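Local coordinates for protein endo-1,4-b-d-mannanase (Trichoderma reesei, PDB 1QNR) that probably hydrolyses internal beta-1,4-mannosidic linkages of mannan polysaccharides, as an endo-acting glycoside hydrolase of family 5 built on a TIM barrel, at residues G57-N62 with G68-Q73; T132-N137 with V181-S186; G256-H261 with C272-Y277. All blocks are in the same frame, centred on the assembly; numbering follows the deposited sequence.

Contact 1 of 3, residues G57-N62 with G68-Q73; sequences GFNDVN and GQIWFQ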
# COMPACT_ATOMS: atom_id res chain seq x y z
N GLY A 57 6.25 -2.89 -4.63
CA GLY A 57 7.24 -2.34 -5.58
C GLY A 57 8.67 -2.63 -5.19
O GLY A 57 9.60 -1.98 -5.77
N PHE A 58 8.88 -3.63 -4.33
CA PHE A 58 10.17 -4.02 -3.81
C PHE A 58 10.28 -5.55 -3.73
O PHE A 58 9.29 -6.27 -3.65
CB PHE A 58 10.38 -3.46 -2.34
CG PHE A 58 9.24 -3.81 -1.37
CD1 PHE A 58 9.25 -5.08 -0.72
CD2 PHE A 58 8.19 -2.95 -1.14
CE1 PHE A 58 8.19 -5.40 0.13
CE2 PHE A 58 7.13 -3.26 -0.27
CZ PHE A 58 7.14 -4.50 0.37
N ASN A 59 11.58 -5.99 -3.77
CA ASN A 59 11.91 -7.40 -3.48
C ASN A 59 13.43 -7.39 -3.30
O ASN A 59 14.26 -7.48 -4.23
CB ASN A 59 11.44 -8.33 -4.65
CG ASN A 59 11.56 -9.80 -4.27
OD1 ASN A 59 12.48 -10.19 -3.55
ND2 ASN A 59 10.66 -10.69 -4.75
N ASP A 60 13.84 -7.14 -2.04
CA ASP A 60 15.23 -6.88 -1.64
C ASP A 60 15.90 -8.12 -1.09
O ASP A 60 15.29 -8.85 -0.27
CB ASP A 60 15.23 -5.79 -0.53
CG ASP A 60 14.76 -4.44 -1.06
OD1 ASP A 60 15.36 -4.02 -2.13
OD2 ASP A 60 13.86 -3.76 -0.48
N VAL A 61 17.13 -8.34 -1.52
CA VAL A 61 17.94 -9.51 -1.09
C VAL A 61 19.37 -9.03 -0.75
O VAL A 61 19.80 -7.97 -1.18
CB VAL A 61 18.02 -10.59 -2.20
CG1 VAL A 61 16.64 -11.14 -2.59
CG2 VAL A 61 18.78 -10.09 -3.44
N ASN A 62 20.04 -9.86 0.05
CA ASN A 62 21.48 -9.61 0.33
C ASN A 62 22.36 -10.59 -0.43
O ASN A 62 23.52 -10.27 -0.71
CB ASN A 62 21.77 -9.71 1.83
CG ASN A 62 21.10 -8.60 2.61
OD1 ASN A 62 20.26 -8.86 3.50
ND2 ASN A 62 21.39 -7.32 2.32
N GLY A 68 16.54 -18.20 -11.72
CA GLY A 68 15.15 -18.18 -12.11
C GLY A 68 14.24 -17.45 -11.11
O GLY A 68 13.12 -16.99 -11.43
N GLN A 69 14.70 -17.31 -9.88
CA GLN A 69 13.95 -16.66 -8.81
C GLN A 69 13.89 -15.13 -9.00
O GLN A 69 14.90 -14.58 -9.49
CB GLN A 69 14.64 -17.00 -7.48
CG GLN A 69 14.59 -18.52 -7.24
CD GLN A 69 13.16 -18.84 -6.89
OE1 GLN A 69 12.57 -18.12 -6.09
NE2 GLN A 69 12.59 -19.85 -7.51
N ILE A 70 12.79 -14.52 -8.65
CA ILE A 70 12.65 -13.05 -8.83
C ILE A 70 13.39 -12.31 -7.71
O ILE A 70 13.35 -12.68 -6.51
CB ILE A 70 11.15 -12.70 -8.77
CG1 ILE A 70 10.36 -13.43 -9.87
CG2 ILE A 70 10.92 -11.19 -8.90
CD1 ILE A 70 10.99 -13.32 -11.22
N TRP A 71 14.05 -11.22 -8.11
CA TRP A 71 14.65 -10.25 -7.19
C TRP A 71 14.70 -8.87 -7.84
O TRP A 71 14.99 -8.84 -9.06
CB TRP A 71 16.06 -10.71 -6.69
CG TRP A 71 17.10 -10.87 -7.76
CD1 TRP A 71 17.16 -11.91 -8.66
CD2 TRP A 71 18.21 -10.01 -8.06
NE1 TRP A 71 18.27 -11.74 -9.47
CE2 TRP A 71 18.93 -10.57 -9.15
CE3 TRP A 71 18.66 -8.77 -7.52
CZ2 TRP A 71 20.06 -9.95 -9.66
CZ3 TRP A 71 19.80 -8.14 -8.03
CH2 TRP A 71 20.49 -8.75 -9.10
N PHE A 72 14.37 -7.77 -7.09
CA PHE A 72 14.42 -6.44 -7.73
C PHE A 72 15.73 -5.72 -7.33
O PHE A 72 16.18 -4.88 -8.13
CB PHE A 72 13.22 -5.60 -7.34
CG PHE A 72 11.84 -6.12 -7.83
CD1 PHE A 72 11.72 -7.10 -8.82
CD2 PHE A 72 10.67 -5.57 -7.30
CE1 PHE A 72 10.44 -7.53 -9.23
CE2 PHE A 72 9.39 -5.98 -7.70
CZ PHE A 72 9.31 -6.97 -8.68
N GLN A 73 16.31 -5.96 -6.16
CA GLN A 73 17.53 -5.22 -5.75
C GLN A 73 18.36 -6.10 -4.80
O GLN A 73 17.78 -6.72 -3.88
CB GLN A 73 17.06 -3.91 -5.04
CG GLN A 73 18.25 -3.06 -4.54
CD GLN A 73 17.85 -1.73 -3.98
OE1 GLN A 73 18.42 -0.65 -4.25
NE2 GLN A 73 16.82 -1.66 -3.06
O HOH W 1 10.74 -13.66 -4.51
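Asn59 O takes two backbone donors at once, Phe72 N at 2.9 Å and Gln73 N at 3.2 Å, and this shared oxygen is the hub where 57-62 meets 68-73. The two runs form the parallel bridge of a small mixed sheet, strands 60-61, 73-74 and 81-82, which follows barrel strand 52-54. The Phe72 N-H lies in the carbonyl plane, on a lone pair of Asn59 O, whereas that of Gln73 comes in tilted by 32°, so a single acceptor serves consecutive amides. One residue further on, Val61 N returns a bond to Gln73 O at 2.9 Å.

Beside this backbone pairing, the side chains of Asp60 and Gln73 lie alongside each other and point the same way. Gln73 is stretched out, its CG anti to the backbone N (chi1 179°), which carries NE2 to Asp60 OD1 at 2.9 Å in a nearly straight bond of 174°. The N-H keeps to the plane of its own amide but meets the carboxylate on the syn side and out of that group's plane. Gln73 OE1 is bonded to Gln143 NE2, and Gln73 NE2 also to Tyr123 OH, which together define which way round the amide lies. With an alanine here, Asp60 OD1 would probably lose its amide donor, and Tyr123 and Gln143 the partner they share in this buried setting.

On the Phe72 side, Asn59 CB sits over one face of the ring in a CH-pi contact, 4.1 Å from the centroid, while helices 138-155 and 90-102 pack against the same phenyl group through Tyr147 and Thr91. Near Ile70, a water accepts from Asn59 ND2 at 3.0 Å and reaches Ile70 O only weakly, at 3.4 Å.

Contact 2 of 3, residues T132-N137 with V181-S186; sequences TTWYTN and VQWATS. With NAG (2-acetamido-2-deoxy-beta-D-glucopyranose), chain F.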
# COMPACT_ATOMS: atom_id res chain seq x y z
N THR A 132 15.87 1.56 13.58
CA THR A 132 15.46 2.95 13.84
C THR A 132 16.49 3.99 13.33
O THR A 132 16.05 5.09 12.89
CB THR A 132 15.08 3.16 15.32
OG1 THR A 132 16.23 2.81 16.12
CG2 THR A 132 13.89 2.24 15.74
N THR A 133 17.75 3.62 13.25
CA THR A 133 18.72 4.57 12.65
C THR A 133 18.66 4.50 11.12
O THR A 133 19.25 5.39 10.45
CB THR A 133 20.17 4.32 13.09
OG1 THR A 133 20.65 3.08 12.62
CG2 THR A 133 20.24 4.34 14.64
N TRP A 134 17.93 3.55 10.51
CA TRP A 134 17.83 3.43 9.05
C TRP A 134 17.44 4.74 8.38
O TRP A 134 18.00 5.14 7.32
CB TRP A 134 16.76 2.35 8.68
CG TRP A 134 16.59 2.18 7.16
CD1 TRP A 134 17.31 1.40 6.34
CD2 TRP A 134 15.53 2.73 6.34
NE1 TRP A 134 16.88 1.52 4.99
CE2 TRP A 134 15.75 2.28 5.02
CE3 TRP A 134 14.44 3.58 6.62
CZ2 TRP A 134 14.92 2.70 3.96
CZ3 TRP A 134 13.60 3.92 5.55
CH2 TRP A 134 13.81 3.48 4.24
N TYR A 135 16.49 5.47 8.99
CA TYR A 135 15.96 6.72 8.43
C TYR A 135 17.03 7.79 8.22
O TYR A 135 16.79 8.68 7.35
CB TYR A 135 14.83 7.29 9.33
CG TYR A 135 13.60 6.35 9.33
CD1 TYR A 135 12.66 6.36 8.30
CD2 TYR A 135 13.44 5.42 10.38
CE1 TYR A 135 11.59 5.45 8.29
CE2 TYR A 135 12.36 4.52 10.39
CZ TYR A 135 11.44 4.56 9.33
OH TYR A 135 10.37 3.66 9.27
N THR A 136 18.13 7.75 9.00
CA THR A 136 19.17 8.79 8.85
C THR A 136 20.50 8.16 8.53
O THR A 136 21.58 8.82 8.69
CB THR A 136 19.28 9.57 10.20
OG1 THR A 136 19.48 8.73 11.34
CG2 THR A 136 18.05 10.42 10.41
N ASN A 137 20.55 6.91 8.07
CA ASN A 137 21.79 6.21 7.64
C ASN A 137 22.13 6.65 6.21
O ASN A 137 21.35 6.36 5.27
CB ASN A 137 21.58 4.69 7.77
CG ASN A 137 22.71 3.80 7.34
OD1 ASN A 137 23.36 4.09 6.30
ND2 ASN A 137 22.94 2.71 8.06
N VAL A 181 8.55 12.29 10.45
CA VAL A 181 8.07 13.52 9.76
C VAL A 181 9.17 14.05 8.85
O VAL A 181 8.89 14.39 7.67
CB VAL A 181 7.63 14.58 10.78
CG1 VAL A 181 7.32 15.88 10.04
CG2 VAL A 181 6.37 14.15 11.57
N GLN A 182 10.42 14.18 9.32
CA GLN A 182 11.48 14.76 8.49
C GLN A 182 11.87 13.85 7.34
O GLN A 182 12.06 14.35 6.21
CB GLN A 182 12.77 15.16 9.31
CG GLN A 182 12.50 16.23 10.39
CD GLN A 182 11.74 17.43 9.88
OE1 GLN A 182 12.03 18.00 8.78
NE2 GLN A 182 10.66 17.86 10.56
N TRP A 183 11.90 12.53 7.54
CA TRP A 183 12.23 11.60 6.43
C TRP A 183 11.10 11.63 5.38
O TRP A 183 11.39 11.75 4.16
CB TRP A 183 12.35 10.20 7.06
CG TRP A 183 12.50 9.09 6.03
CD1 TRP A 183 13.67 8.71 5.38
CD2 TRP A 183 11.47 8.20 5.55
NE1 TRP A 183 13.41 7.71 4.47
CE2 TRP A 183 12.05 7.38 4.57
CE3 TRP A 183 10.10 8.08 5.84
CZ2 TRP A 183 11.32 6.38 3.94
CZ3 TRP A 183 9.36 7.06 5.17
CH2 TRP A 183 9.98 6.23 4.21
N ALA A 184 9.83 11.56 5.82
CA ALA A 184 8.75 11.56 4.83
C ALA A 184 8.65 12.87 4.06
O ALA A 184 8.33 12.87 2.85
CB ALA A 184 7.41 11.26 5.53
N THR A 185 8.97 14.00 4.74
CA THR A 185 8.98 15.29 4.05
C THR A 185 10.05 15.27 2.96
O THR A 185 9.74 15.64 1.75
CB THR A 185 9.27 16.41 5.10
OG1 THR A 185 8.21 16.50 6.03
CG2 THR A 185 9.44 17.79 4.43
N SER A 186 11.28 14.91 3.25
CA SER A 186 12.36 14.90 2.26
C SER A 186 12.14 13.89 1.13
O SER A 186 12.34 14.22 -0.08
CB SER A 186 13.70 14.58 2.96
OG SER A 186 14.72 14.74 1.97
C1 NAG F . 19.54 1.49 17.80
C2 NAG F . 19.24 1.10 19.23
C3 NAG F . 19.02 2.41 19.96
C4 NAG F . 20.32 3.21 19.76
C5 NAG F . 20.55 3.53 18.25
C6 NAG F . 21.82 4.36 18.07
C7 NAG F . 18.17 -1.08 19.80
C8 NAG F . 16.90 -1.84 19.80
N2 NAG F . 18.12 0.14 19.18
O3 NAG F . 18.87 2.08 21.35
O4 NAG F . 20.30 4.46 20.46
O5 NAG F . 20.73 2.26 17.62
O6 NAG F . 22.93 3.67 18.58
O7 NAG F . 19.15 -1.48 20.29
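The rings of Trp134, Tyr135 and Trp183 close into an aromatic cluster that ties loop 132-137 to helix 178-194 on the outside of the TIM barrel. Its tight part is an edge-to-face pair. Tyr135 turns its CD1 edge onto one face of the Trp183 indole, CD1 standing 3.5 Å from Trp183 CD2, with the ring planes 78° apart and the tyrosine set over the five-membered ring. Trp134 joins from another direction: its CZ3 reaches Trp183 CZ2 at 3.7 Å, and the planes meet at an intermediate 57°, neither stacked nor perpendicular. Both tryptophans swing CG anti to the backbone N, and for Trp183 (chi1 172°) this throws the indole off the helix and toward the loop.

Polar atoms at the rim of this apolar patch are taken up nearby. Gln141 bridges the loop and the helix, its OE1 receiving Trp183 NE1 and its NE2 giving to Trp134 O, while Tyr135 OH bonds to Arg171 O. Ile120 of helix 119-127 packs against both Trp134 and Tyr135.

The other end of the loop is a looser, more accessible affair. Thr132 and Thr133 are partly exposed, and their side chains stay well clear of 181-186. Both hydroxyls bond to Asn130, and the N-acetylglucosamine of an attached glycan lies close by. The methyl CG2 of Thr133 comes to within 3.7 Å of the sugar O5, and Thr132 OG1 to within 3.9 Å of its C1.

Contact 3 of 3, residues G256-H261 with C272-Y277; sequences GWIQTH and CVFEEY
Cys272 opens strand 272-277 by directing its sulfur at the neighbouring helix, where SG lies 3.4 Å from His261 O. This is the returning half of a beta-alpha-beta crossover of the TIM barrel: strand 238-242 runs out, helix 253-267 packs on the outside, and 272-277 comes back parallel to the first strand. SG is also joined to Cys265 further along that helix, so a disulfide closes the short connection covalently beside the His261 carbonyl. The imidazole of His261 has partners at both nitrogens. ND1 gives a bond of 2.7 Å to Trp257 O, one turn back, near the ring plane; NE2 reaches Gly206 O; and CE1 sits 3.1 Å above the centre of the Trp257 indole.

Two residues on, Phe274 again faces the helix. With CG anti to the backbone N (chi1 179°), its phenyl group extends from the strand to meet Ile258. That isoleucine lays CG1 over one ring face, 4.2 Å from the centroid and 18° off the normal, in a CH-pi contact offset toward the rim, and its terminal CD1 touches CE2 of Phe274 at 3.7 Å. The backbone makes an inverse gamma turn centred on Phe274, just before two glutamates.

Glu275 and Glu276 are both salt-bridged to Arg54; Glu275 also bonds to His241, and Glu276 to Tyr243, which lies beside a glycan in the crystal. Last comes Tyr277, and the phenyl group of Phe274 lies between Ile258 CG1 on one face and Tyr277 CD2 on the other.

Across this interface, then, helix and strand meet through dispersion and a sulfur-carbonyl approach, while directional polar bonds are kept within the helix or made to other parts of the barrel; the covalent link is likely to limit any sliding between them.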
# COMPACT_ATOMS: atom_id res chain seq x y z
N GLY A 256 -14.83 3.17 15.35
CA GLY A 256 -14.29 4.43 15.86
C GLY A 256 -12.91 4.75 15.26
O GLY A 256 -12.55 5.92 15.06
N TRP A 257 -12.07 3.70 15.04
CA TRP A 257 -10.78 3.90 14.36
C TRP A 257 -10.95 4.53 12.96
O TRP A 257 -10.21 5.48 12.61
CB TRP A 257 -10.06 2.54 14.27
CG TRP A 257 -8.68 2.55 13.69
CD1 TRP A 257 -8.30 2.08 12.45
CD2 TRP A 257 -7.45 2.97 14.32
NE1 TRP A 257 -6.94 2.23 12.24
CE2 TRP A 257 -6.40 2.75 13.42
CE3 TRP A 257 -7.14 3.51 15.59
CZ2 TRP A 257 -5.06 3.00 13.73
CZ3 TRP A 257 -5.82 3.80 15.89
CH2 TRP A 257 -4.80 3.54 14.97
N ILE A 258 -11.93 4.03 12.19
CA ILE A 258 -12.19 4.67 10.88
C ILE A 258 -12.65 6.11 11.08
O ILE A 258 -12.20 7.02 10.36
CB ILE A 258 -13.30 3.83 10.15
CG1 ILE A 258 -12.76 2.41 9.82
CG2 ILE A 258 -13.76 4.57 8.89
CD1 ILE A 258 -13.93 1.43 9.53
N GLN A 259 -13.64 6.34 11.99
CA GLN A 259 -14.19 7.69 12.16
C GLN A 259 -13.11 8.71 12.59
O GLN A 259 -13.11 9.84 12.08
CB GLN A 259 -15.33 7.66 13.22
CG GLN A 259 -16.53 6.84 12.73
CD GLN A 259 -17.56 6.57 13.82
OE1 GLN A 259 -17.24 6.42 14.98
NE2 GLN A 259 -18.81 6.53 13.35
N THR A 260 -12.24 8.36 13.56
CA THR A 260 -11.23 9.33 13.99
C THR A 260 -10.22 9.65 12.90
O THR A 260 -9.78 10.81 12.76
CB THR A 260 -10.47 8.88 15.25
OG1 THR A 260 -9.91 7.57 15.07
CG2 THR A 260 -11.39 8.82 16.50
N HIS A 261 -9.82 8.66 12.10
CA HIS A 261 -8.85 8.93 11.02
C HIS A 261 -9.52 9.76 9.90
O HIS A 261 -8.87 10.70 9.41
CB HIS A 261 -8.27 7.59 10.50
CG HIS A 261 -7.24 7.07 11.44
ND1 HIS A 261 -7.61 6.33 12.58
CD2 HIS A 261 -5.88 7.19 11.50
CE1 HIS A 261 -6.48 6.05 13.27
NE2 HIS A 261 -5.42 6.53 12.65
N CYS A 272 -8.83 10.44 3.00
CA CYS A 272 -8.16 9.30 3.60
C CYS A 272 -8.50 8.04 2.79
O CYS A 272 -9.58 7.88 2.18
CB CYS A 272 -8.80 8.97 4.96
SG CYS A 272 -7.87 9.40 6.47
N VAL A 273 -7.53 7.07 2.73
CA VAL A 273 -7.75 5.73 2.15
C VAL A 273 -7.59 4.69 3.28
O VAL A 273 -6.54 4.65 3.97
CB VAL A 273 -6.77 5.40 1.00
CG1 VAL A 273 -6.93 3.95 0.47
CG2 VAL A 273 -7.00 6.37 -0.17
N PHE A 274 -8.65 3.90 3.46
CA PHE A 274 -8.68 2.78 4.44
C PHE A 274 -7.96 1.61 3.71
O PHE A 274 -8.62 0.86 2.96
CB PHE A 274 -10.13 2.51 4.79
CG PHE A 274 -10.51 1.42 5.74
CD1 PHE A 274 -9.56 0.92 6.64
CD2 PHE A 274 -11.81 0.90 5.77
CE1 PHE A 274 -9.98 -0.06 7.57
CE2 PHE A 274 -12.22 -0.10 6.65
CZ PHE A 274 -11.28 -0.56 7.57
N GLU A 275 -6.63 1.57 3.81
CA GLU A 275 -5.78 0.86 2.83
C GLU A 275 -5.54 -0.62 3.09
O GLU A 275 -5.18 -1.33 2.13
CB GLU A 275 -4.43 1.63 2.78
CG GLU A 275 -3.40 1.08 1.77
CD GLU A 275 -2.10 1.88 1.79
OE1 GLU A 275 -1.41 1.92 2.83
OE2 GLU A 275 -1.75 2.39 0.65
N GLU A 276 -5.71 -1.08 4.33
CA GLU A 276 -5.67 -2.51 4.64
C GLU A 276 -6.62 -2.81 5.79
O GLU A 276 -6.66 -1.98 6.73
CB GLU A 276 -4.29 -3.03 5.10
CG GLU A 276 -3.11 -2.93 4.11
CD GLU A 276 -1.87 -3.54 4.67
OE1 GLU A 276 -1.92 -4.26 5.72
OE2 GLU A 276 -0.74 -3.33 4.14
N TYR A 277 -7.28 -3.97 5.80
CA TYR A 277 -8.05 -4.38 7.00
C TYR A 277 -8.36 -5.88 6.89
O TYR A 277 -8.50 -6.42 5.79
CB TYR A 277 -9.35 -3.57 7.16
CG TYR A 277 -10.29 -3.58 5.98
CD1 TYR A 277 -11.29 -4.54 5.77
CD2 TYR A 277 -10.24 -2.56 4.99
CE1 TYR A 277 -12.16 -4.50 4.70
CE2 TYR A 277 -11.10 -2.52 3.92
CZ TYR A 277 -12.07 -3.49 3.73
OH TYR A 277 -12.95 -3.47 2.64

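All three contacts belong to a single barrel domain and follow one another in sequence without touching. The centres of contact 1 and contact 2 are 23 Å apart, those of contact 2 and contact 3 24 Å, and contacts 1 and 3, 31 Å apart, lie on opposite sides of the chain's centre. A bound mannopyranose unit lies about 10 Å from the side chain of Phe58, about 13 Å from that of Tyr135 and about 12 Å from that of Phe274. Tyr135 and Glu276 are hydrogen-bonded to Arg171 and Tyr243, two residues beside the glycan. Pairing, ring packing and crossover thus illustrate three ways of building one barrel.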